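Local coordinates for protein 3-phosphoshikimate 1-carboxyvinyltransferase (PDB 7M0O) that probably transfers the enolpyruvyl group of phosphoenolpyruvate to the 5-hydroxyl of shikimate-3-phosphate, a late step of chorismate biosynthesis, at residues 217-231 against 243-257. Residues are numbered along the deposited sequence; the frame is centred on the assembly and turned at random. Where two conformers were deposited one is given.
Sequences YAIEPDASTASYFFA and VPGLGTGALQGDLGF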
loop_
_atom_site.group_PDB
_atom_site.type_symbol
_atom_site.label_atom_id
_atom_site.label_comp_id
_atom_site.label_asym_id
_atom_site.label_seq_id
_atom_site.Cartn_x
_atom_site.Cartn_y
_atom_site.Cartn_z
ATOM N N TYR A 217 -12.060 -7.000 10.497
ATOM C CA TYR A 217 -11.308 -5.894 9.913
ATOM C C TYR A 217 -11.416 -5.965 8.398
ATOM O O TYR A 217 -10.963 -6.938 7.785
ATOM C CB TYR A 217 -9.834 -5.894 10.346
ATOM C CG TYR A 217 -9.151 -4.620 9.903
ATOM C CD1 TYR A 217 -9.286 -3.443 10.634
ATOM C CD2 TYR A 217 -8.427 -4.582 8.719
ATOM C CE1 TYR A 217 -8.694 -2.265 10.196
ATOM C CE2 TYR A 217 -7.837 -3.419 8.275
ATOM C CZ TYR A 217 -7.973 -2.266 9.014
ATOM O OH TYR A 217 -7.381 -1.109 8.558
ATOM N N ALA A 218 -12.024 -4.942 7.805
ATOM C CA ALA A 218 -12.165 -4.839 6.359
ATOM C C ALA A 218 -10.939 -4.156 5.760
ATOM O O ALA A 218 -10.543 -3.070 6.209
ATOM C CB ALA A 218 -13.430 -4.053 6.005
ATOM N N ILE A 219 -10.363 -4.786 4.736
ATOM C CA ILE A 219 -9.208 -4.247 4.021
ATOM C C ILE A 219 -9.694 -3.267 2.963
ATOM O O ILE A 219 -10.544 -3.609 2.125
ATOM C CB ILE A 219 -8.385 -5.375 3.377
ATOM C CG1 ILE A 219 -7.873 -6.352 4.440
ATOM C CG2 ILE A 219 -7.231 -4.786 2.523
ATOM C CD1 ILE A 219 -7.091 -5.682 5.488
ATOM N N GLU A 220 -9.142 -2.056 2.986
ATOM C CA GLU A 220 -9.506 -1.049 1.982
ATOM C C GLU A 220 -8.978 -1.442 0.603
ATOM O O GLU A 220 -7.849 -1.926 0.482
ATOM C CB GLU A 220 -8.935 0.325 2.343
ATOM C CG GLU A 220 -9.609 1.017 3.497
ATOM C CD GLU A 220 -8.873 2.274 3.955
ATOM O OE1 GLU A 220 -8.064 2.862 3.184
ATOM O OE2 GLU A 220 -9.108 2.675 5.112
ATOM N N PRO A 221 -9.760 -1.229 -0.454
ATOM C CA PRO A 221 -9.189 -1.290 -1.801
ATOM C C PRO A 221 -8.087 -0.252 -1.945
ATOM O O PRO A 221 -8.113 0.802 -1.307
ATOM C CB PRO A 221 -10.381 -0.968 -2.715
ATOM C CG PRO A 221 -11.595 -1.238 -1.862
ATOM C CD PRO A 221 -11.204 -0.934 -0.460
ATOM N N ASP A 222 -7.111 -0.554 -2.788
ATOM C CA ASP A 222 -6.040 0.402 -3.028
ATOM C C ASP A 222 -6.621 1.705 -3.570
ATOM O O ASP A 222 -7.252 1.730 -4.634
ATOM C CB ASP A 222 -5.012 -0.182 -3.996
ATOM C CG ASP A 222 -3.742 0.640 -4.064
ATOM O OD1 ASP A 222 -3.793 1.781 -4.567
ATOM O OD2 ASP A 222 -2.682 0.137 -3.638
ATOM N N ALA A 223 -6.406 2.786 -2.827
ATOM C CA ALA A 223 -6.994 4.071 -3.187
ATOM C C ALA A 223 -6.261 4.749 -4.336
ATOM O O ALA A 223 -6.863 5.543 -5.070
ATOM C CB ALA A 223 -7.025 4.996 -1.965
ATOM N N SER A 224 -4.968 4.469 -4.500
ATOM C CA SER A 224 -4.237 4.992 -5.650
ATOM C C SER A 224 -4.737 4.356 -6.939
ATOM O O SER A 224 -4.958 5.041 -7.942
ATOM C CB SER A 224 -2.740 4.726 -5.464
ATOM O OG SER A 224 -2.302 5.167 -4.193
ATOM N N THR A 225 -4.947 3.041 -6.910
ATOM C CA THR A 225 -5.577 2.344 -8.026
ATOM C C THR A 225 -6.980 2.880 -8.288
ATOM O O THR A 225 -7.393 3.025 -9.445
ATOM C CB THR A 225 -5.619 0.848 -7.717
ATOM O OG1 THR A 225 -4.281 0.350 -7.701
ATOM C CG2 THR A 225 -6.449 0.082 -8.752
ATOM N N ALA A 226 -7.715 3.219 -7.223
ATOM C CA ALA A 226 -9.072 3.716 -7.394
ATOM C C ALA A 226 -9.112 5.068 -8.091
ATOM O O ALA A 226 -10.131 5.388 -8.712
ATOM C CB ALA A 226 -9.787 3.827 -6.041
ATOM N N SER A 227 -8.026 5.846 -8.034
ATOM C CA SER A 227 -8.072 7.203 -8.567
ATOM C C SER A 227 -8.360 7.199 -10.056
ATOM O O SER A 227 -9.060 8.091 -10.545
ATOM C CB SER A 227 -6.751 7.950 -8.287
ATOM O OG SER A 227 -5.671 7.544 -9.117
ATOM N N TYR A 228 -7.871 6.184 -10.787
ATOM C CA TYR A 228 -8.088 6.148 -12.228
ATOM C C TYR A 228 -9.543 5.883 -12.558
ATOM O O TYR A 228 -10.065 6.430 -13.534
ATOM C CB TYR A 228 -7.192 5.080 -12.884
ATOM C CG TYR A 228 -5.779 5.220 -12.403
ATOM C CD1 TYR A 228 -4.990 6.284 -12.834
ATOM C CD2 TYR A 228 -5.253 4.332 -11.471
ATOM C CE1 TYR A 228 -3.703 6.445 -12.363
ATOM C CE2 TYR A 228 -3.958 4.490 -10.993
ATOM C CZ TYR A 228 -3.205 5.547 -11.438
ATOM O OH TYR A 228 -1.934 5.708 -10.947
ATOM N N PHE A 229 -10.225 5.089 -11.731
ATOM C CA PHE A 229 -11.616 4.766 -12.010
ATOM C C PHE A 229 -12.522 5.925 -11.592
ATOM O O PHE A 229 -13.449 6.284 -12.324
ATOM C CB PHE A 229 -11.967 3.429 -11.332
ATOM C CG PHE A 229 -11.182 2.253 -11.892
ATOM C CD1 PHE A 229 -11.744 1.404 -12.831
ATOM C CD2 PHE A 229 -9.856 2.056 -11.539
ATOM C CE1 PHE A 229 -11.007 0.350 -13.380
ATOM C CE2 PHE A 229 -9.111 1.033 -12.096
ATOM C CZ PHE A 229 -9.694 0.168 -13.021
ATOM N N PHE A 230 -12.191 6.584 -10.475
ATOM C CA PHE A 230 -12.878 7.810 -10.082
ATOM C C PHE A 230 -12.722 8.901 -11.149
ATOM O O PHE A 230 -13.684 9.609 -11.468
ATOM C CB PHE A 230 -12.336 8.313 -8.739
ATOM C CG PHE A 230 -12.759 7.507 -7.521
ATOM C CD1 PHE A 230 -14.030 6.967 -7.396
ATOM C CD2 PHE A 230 -11.877 7.348 -6.474
ATOM C CE1 PHE A 230 -14.391 6.255 -6.235
ATOM C CE2 PHE A 230 -12.230 6.652 -5.314
ATOM C CZ PHE A 230 -13.485 6.112 -5.200
ATOM N N ALA A 231 -11.505 9.077 -11.689
ATOM C CA ALA A 231 -11.263 10.091 -12.720
ATOM C C ALA A 231 -12.057 9.818 -13.995
ATOM O O ALA A 231 -12.592 10.752 -14.615
ATOM C CB ALA A 231 -9.772 10.161 -13.051
ATOM N N VAL A 243 -16.716 2.775 -5.310
ATOM C CA VAL A 243 -15.744 1.833 -4.752
ATOM C C VAL A 243 -16.124 1.480 -3.321
ATOM O O VAL A 243 -15.851 2.265 -2.395
ATOM C CB VAL A 243 -14.312 2.397 -4.801
ATOM C CG1 VAL A 243 -13.321 1.388 -4.205
ATOM C CG2 VAL A 243 -13.905 2.746 -6.245
ATOM N N PRO A 244 -16.754 0.329 -3.078
ATOM C CA PRO A 244 -17.072 -0.040 -1.694
ATOM C C PRO A 244 -15.792 -0.287 -0.912
ATOM O O PRO A 244 -14.833 -0.867 -1.429
ATOM C CB PRO A 244 -17.903 -1.324 -1.839
ATOM C CG PRO A 244 -18.295 -1.417 -3.293
ATOM C CD PRO A 244 -17.195 -0.693 -4.045
ATOM N N GLY A 245 -15.792 0.135 0.347
ATOM C CA GLY A 245 -14.658 -0.071 1.228
ATOM C C GLY A 245 -13.762 1.134 1.380
ATOM O O GLY A 245 -12.859 1.117 2.231
ATOM N N LEU A 246 -13.968 2.169 0.566
ATOM C CA LEU A 246 -13.305 3.452 0.725
ATOM C C LEU A 246 -14.369 4.433 1.183
ATOM O O LEU A 246 -15.268 4.781 0.409
ATOM C CB LEU A 246 -12.655 3.910 -0.584
ATOM C CG LEU A 246 -11.416 3.152 -1.048
ATOM C CD1 LEU A 246 -10.861 3.778 -2.338
ATOM C CD2 LEU A 246 -10.348 3.122 0.039
ATOM N N GLY A 247 -14.287 4.844 2.445
ATOM C CA GLY A 247 -15.289 5.701 3.037
ATOM C C GLY A 247 -14.682 6.812 3.866
ATOM O O GLY A 247 -13.478 7.083 3.767
ATOM N N THR A 248 -15.504 7.444 4.709
ATOM C CA THR A 248 -15.063 8.631 5.437
ATOM C C THR A 248 -13.894 8.331 6.365
ATOM O O THR A 248 -13.030 9.193 6.572
ATOM C CB THR A 248 -16.219 9.230 6.249
ATOM O OG1 THR A 248 -17.386 9.348 5.428
ATOM C CG2 THR A 248 -15.843 10.615 6.762
ATOM N N GLY A 249 -13.854 7.141 6.951
ATOM C CA GLY A 249 -12.760 6.873 7.863
ATOM C C GLY A 249 -11.534 6.266 7.214
ATOM O O GLY A 249 -10.728 5.638 7.903
ATOM N N ALA A 250 -11.359 6.460 5.906
ATOM C CA ALA A 250 -10.340 5.717 5.176
ATOM C C ALA A 250 -8.935 6.090 5.622
ATOM O O ALA A 250 -8.620 7.261 5.856
ATOM C CB ALA A 250 -10.463 5.951 3.668
ATOM N N LEU A 251 -8.081 5.067 5.707
ATOM C CA LEU A 251 -6.701 5.257 6.136
ATOM C C LEU A 251 -5.811 5.815 5.037
ATOM O O LEU A 251 -4.817 6.475 5.345
ATOM C CB LEU A 251 -6.117 3.934 6.639
ATOM C CG LEU A 251 -6.844 3.267 7.803
ATOM C CD1 LEU A 251 -5.965 2.201 8.429
ATOM C CD2 LEU A 251 -7.288 4.301 8.835
ATOM N N GLN A 252 -6.122 5.560 3.764
ATOM C CA GLN A 252 -5.236 5.948 2.675
ATOM C C GLN A 252 -5.483 7.393 2.263
ATOM O O GLN A 252 -6.602 7.746 1.884
ATOM C CB GLN A 252 -5.441 5.034 1.468
ATOM C CG GLN A 252 -5.004 3.589 1.713
ATOM C CD GLN A 252 -5.493 2.700 0.600
ATOM O OE1 GLN A 252 -4.812 2.508 -0.414
ATOM N NE2 GLN A 252 -6.695 2.193 0.755
ATOM N N GLY A 253 -4.425 8.216 2.306
ATOM C CA GLY A 253 -4.550 9.617 1.921
ATOM C C GLY A 253 -4.966 9.845 0.472
ATOM O O GLY A 253 -5.547 10.893 0.146
ATOM N N ASP A 254 -4.695 8.886 -0.414
ATOM C CA ASP A 254 -5.001 9.165 -1.816
ATOM C C ASP A 254 -6.494 9.168 -2.109
ATOM O O ASP A 254 -6.871 9.591 -3.209
ATOM C CB ASP A 254 -4.308 8.164 -2.744
ATOM C CG ASP A 254 -2.836 8.487 -2.954
ATOM O OD1 ASP A 254 -2.348 9.510 -2.411
ATOM O OD2 ASP A 254 -2.160 7.697 -3.638
ATOM N N LEU A 255 -7.346 8.704 -1.179
ATOM C CA LEU A 255 -8.780 8.963 -1.336
ATOM C C LEU A 255 -9.059 10.459 -1.459
ATOM O O LEU A 255 -10.036 10.852 -2.100
ATOM C CB LEU A 255 -9.587 8.365 -0.171
ATOM C CG LEU A 255 -11.114 8.431 -0.374
ATOM C CD1 LEU A 255 -11.522 7.696 -1.649
ATOM C CD2 LEU A 255 -11.873 7.827 0.789
ATOM N N GLY A 256 -8.207 11.310 -0.881
ATOM C CA GLY A 256 -8.363 12.755 -1.032
ATOM C C GLY A 256 -8.344 13.250 -2.472
ATOM O O GLY A 256 -8.702 14.411 -2.721
ATOM N N PHE A 257 -7.932 12.414 -3.423
ATOM C CA PHE A 257 -8.046 12.795 -4.818
ATOM C C PHE A 257 -9.491 13.139 -5.181
ATOM O O PHE A 257 -9.730 14.010 -6.024
ATOM C CB PHE A 257 -7.483 11.673 -5.702
ATOM C CG PHE A 257 -7.596 11.941 -7.186
ATOM C CD1 PHE A 257 -6.797 12.903 -7.794
ATOM C CD2 PHE A 257 -8.484 11.215 -7.976
ATOM C CE1 PHE A 257 -6.876 13.139 -9.151
ATOM C CE2 PHE A 257 -8.584 11.440 -9.327
ATOM C CZ PHE A 257 -7.787 12.414 -9.932
HETATM O O HOH W 1 -8.524 7.945 -5.070
HETATM O O HOH W 2 -3.139 4.446 -1.701
#
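Gln252 NE2 is gripped by two oxygens of the chain leading into helix 223-235: it donates to Glu220 OE1 over 2.9 Å, nearly straight at 174°, and to Pro221 O over 2.9 Å. The first bond runs in the amide plane and takes the anti lone pair of OE1; the second reaches Pro221 O from above its carbonyl plane. At the other corner of the amide, Gln252 OE1 accepts Ala223 N, the amide just after the N-cap residue Asp222, again at 2.9 Å, and also a water that donates to Ser224 OG as well; Asp222 OD1 in turn caps Thr225 N. With both ends held, the amide cannot flip without losing bonds, a worked example of a side chain satisfying backbone polar groups at a helix start. The Glu220 and Gln252 side chains run past each other in opposite directions, their planes only 24° apart, and the syn lone pair of OE2 takes Leu251 N at 2.7 Å. The carboxylate thus holds the chain just past the type I turn from Gly247 to Ala250. Farther along, Ser224 OG donates to Asp254 OD2 at 2.6 Å; Asp254 packs near Asp295, the predicted proton acceptor, and Ser224 near Arg367, predicted to bind phosphoenolpyruvate. Leu246 CD1 packs 3.9 Å from Ala226 CB. With CG2 anti to its carbonyl carbon, Val243 sets that methyl 3.5 Å from Phe230 CE1. The contact joins the turn from strand 216-218 into helix 223-235, and that helix's start, to the connection from strand 240-244 to helix 257-263, with helix 8-20 touching Gln252 and helix 297-303 packed against Phe257.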